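Local coordinates for surface presentation of antigens protein SpaO (Shigella flexneri, PDB 4TT9) that serves as a C-ring component of the type III secretion system, required for secretion of the Ipa invasion proteins and for host-cell invasion, at residues L62-E67 with E78-V84. Residues are numbered along the deposited sequence; the frame is centred on the assembly and turned at random.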
loop_
_atom_site.group_PDB
_atom_site.type_symbol
_atom_site.label_atom_id
_atom_site.label_comp_id
_atom_site.label_asym_id
_atom_site.label_seq_id
_atom_site.Cartn_x
_atom_site.Cartn_y
_atom_site.Cartn_z
ATOM N N LEU B 62 -3.900 -10.465 -6.267
ATOM C CA LEU B 62 -4.816 -9.348 -6.471
ATOM C C LEU B 62 -6.242 -9.800 -6.271
ATOM O O LEU B 62 -6.769 -10.566 -7.072
ATOM C CB LEU B 62 -4.695 -8.816 -7.898
ATOM C CG LEU B 62 -5.377 -7.472 -8.190
ATOM C CD1 LEU B 62 -4.637 -6.356 -7.478
ATOM C CD2 LEU B 62 -5.491 -7.173 -9.678
ATOM N N VAL B 63 -6.884 -9.309 -5.221
ATOM C CA VAL B 63 -8.255 -9.705 -4.960
ATOM C C VAL B 63 -9.224 -8.545 -5.105
ATOM O O VAL B 63 -10.426 -8.728 -4.959
ATOM C CB VAL B 63 -8.390 -10.290 -3.561
ATOM C CG1 VAL B 63 -7.678 -11.609 -3.479
ATOM C CG2 VAL B 63 -7.809 -9.336 -2.558
ATOM N N GLY B 64 -8.713 -7.352 -5.383
ATOM C CA GLY B 64 -9.589 -6.202 -5.540
ATOM C C GLY B 64 -8.882 -4.870 -5.475
ATOM O O GLY B 64 -7.657 -4.810 -5.453
ATOM N N HIS B 65 -9.667 -3.800 -5.444
ATOM C CA HIS B 65 -9.146 -2.437 -5.444
ATOM C C HIS B 65 -9.990 -1.565 -4.535
ATOM O O HIS B 65 -11.204 -1.722 -4.475
ATOM C CB HIS B 65 -9.170 -1.865 -6.859
ATOM C CG HIS B 65 -8.513 -2.744 -7.877
ATOM N ND1 HIS B 65 -7.210 -2.556 -8.292
ATOM C CD2 HIS B 65 -8.976 -3.812 -8.568
ATOM C CE1 HIS B 65 -6.902 -3.472 -9.196
ATOM N NE2 HIS B 65 -7.957 -4.247 -9.378
ATOM N N GLY B 66 -9.362 -0.647 -3.819
ATOM C CA GLY B 66 -10.116 0.192 -2.910
ATOM C C GLY B 66 -9.706 1.653 -2.886
ATOM O O GLY B 66 -8.728 2.057 -3.513
ATOM N N GLU B 67 -10.452 2.449 -2.135
ATOM C CA GLU B 67 -10.181 3.873 -2.044
ATOM C C GLU B 67 -9.853 4.218 -0.602
ATOM O O GLU B 67 -10.561 3.811 0.314
ATOM C CB GLU B 67 -11.409 4.661 -2.501
ATOM C CG GLU B 67 -12.099 4.052 -3.719
ATOM C CD GLU B 67 -13.564 4.434 -3.827
ATOM O OE1 GLU B 67 -13.911 5.554 -3.388
ATOM O OE2 GLU B 67 -14.362 3.618 -4.348
ATOM N N GLU B 78 -12.319 1.910 1.503
ATOM C CA GLU B 78 -13.603 1.536 0.935
ATOM C C GLU B 78 -13.334 0.683 -0.293
ATOM O O GLU B 78 -12.407 0.965 -1.054
ATOM C CB GLU B 78 -14.427 2.767 0.570
ATOM C CG GLU B 78 -15.864 2.446 0.146
ATOM C CD GLU B 78 -16.688 3.680 -0.167
ATOM O OE1 GLU B 78 -16.358 4.775 0.338
ATOM O OE2 GLU B 78 -17.674 3.550 -0.921
ATOM N N ILE B 79 -14.128 -0.366 -0.477
ATOM C CA ILE B 79 -13.879 -1.323 -1.548
ATOM C C ILE B 79 -14.686 -0.985 -2.796
ATOM O O ILE B 79 -15.901 -0.804 -2.744
ATOM C CB ILE B 79 -14.170 -2.765 -1.089
ATOM C CG1 ILE B 79 -13.405 -3.063 0.195
ATOM C CG2 ILE B 79 -13.786 -3.770 -2.167
ATOM C CD1 ILE B 79 -13.862 -4.313 0.865
ATOM N N SER B 80 -13.990 -0.906 -3.922
ATOM C CA SER B 80 -14.611 -0.495 -5.167
ATOM C C SER B 80 -14.720 -1.666 -6.120
ATOM O O SER B 80 -15.549 -1.647 -7.029
ATOM C CB SER B 80 -13.812 0.639 -5.807
ATOM O OG SER B 80 -12.432 0.326 -5.877
ATOM N N SER B 81 -13.878 -2.675 -5.911
ATOM C CA SER B 81 -13.935 -3.913 -6.682
ATOM C C SER B 81 -13.323 -5.068 -5.892
ATOM O O SER B 81 -12.356 -4.881 -5.164
ATOM C CB SER B 81 -13.259 -3.752 -8.050
ATOM O OG SER B 81 -11.979 -3.160 -7.954
ATOM N N TRP B 82 -13.908 -6.257 -6.021
ATOM C CA TRP B 82 -13.437 -7.430 -5.294
ATOM C C TRP B 82 -13.558 -8.645 -6.188
ATOM O O TRP B 82 -14.642 -8.954 -6.665
ATOM C CB TRP B 82 -14.263 -7.637 -4.036
ATOM C CG TRP B 82 -13.558 -8.431 -3.001
ATOM C CD1 TRP B 82 -13.891 -9.668 -2.556
ATOM C CD2 TRP B 82 -12.384 -8.046 -2.277
ATOM N NE1 TRP B 82 -13.012 -10.071 -1.584
ATOM C CE2 TRP B 82 -12.073 -9.092 -1.399
ATOM C CE3 TRP B 82 -11.570 -6.909 -2.285
ATOM C CZ2 TRP B 82 -10.973 -9.044 -0.538
ATOM C CZ3 TRP B 82 -10.486 -6.858 -1.430
ATOM C CH2 TRP B 82 -10.198 -7.913 -0.568
ATOM N N MET B 83 -12.452 -9.347 -6.392
ATOM C CA MET B 83 -12.332 -10.266 -7.516
ATOM C C MET B 83 -12.295 -11.757 -7.159
ATOM O O MET B 83 -11.640 -12.537 -7.850
ATOM C CB MET B 83 -11.082 -9.893 -8.321
ATOM C CG MET B 83 -11.068 -8.439 -8.773
ATOM S SD MET B 83 -9.411 -7.758 -8.968
ATOM C CE MET B 83 -8.682 -8.937 -10.096
ATOM N N VAL B 84 -13.010 -12.160 -6.110
ATOM C CA VAL B 84 -12.995 -13.565 -5.687
ATOM C C VAL B 84 -14.153 -13.913 -4.750
ATOM O O VAL B 84 -14.628 -13.062 -4.001
ATOM C CB VAL B 84 -11.652 -13.934 -5.005
ATOM C CG1 VAL B 84 -11.587 -13.365 -3.595
ATOM C CG2 VAL B 84 -11.449 -15.443 -4.995
#
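One carbonyl, His65 O, accepts three hydrogen bonds: from Ser80 N (3.0 Å), Ser81 N (3.2 Å) and the Ser80 hydroxyl OG (2.8 Å). Ser80 and Ser81 together face His65, a classic beta bulge that shifts the antiparallel register by one residue; serine suits position 80 because its short side chain carries a hydroxyl that can donate to the same carbonyl. Antiparallel hydrogen bonds flank the bulge, Glu67 N to Glu78 O at 2.7 Å on one side and His65 N to Ser81 O at 2.9 Å on the other, with Met83 N to Val63 O (2.6 Å) a last bond beyond strand 81-82. Gly64 must be glycine: a CB would strike Ser81 O and Trp82 CE3, and at its phi of 164° would also be jammed against Val63 O. Trp82 can therefore lie against the strand, where Val63 CB sits over its six-membered ring, 4.3 Å from the centroid, in a CH-pi contact. On the other face His65, whose ND1 is hydrogen-bonded to Asn55 OD1 of strand 54-58, lies beside Ser81 and Met83. This bulged antiparallel hairpin is part of the C-terminal SpoA fold of the FliN family, whose sheet the second subunit continues by pairing with Glu78.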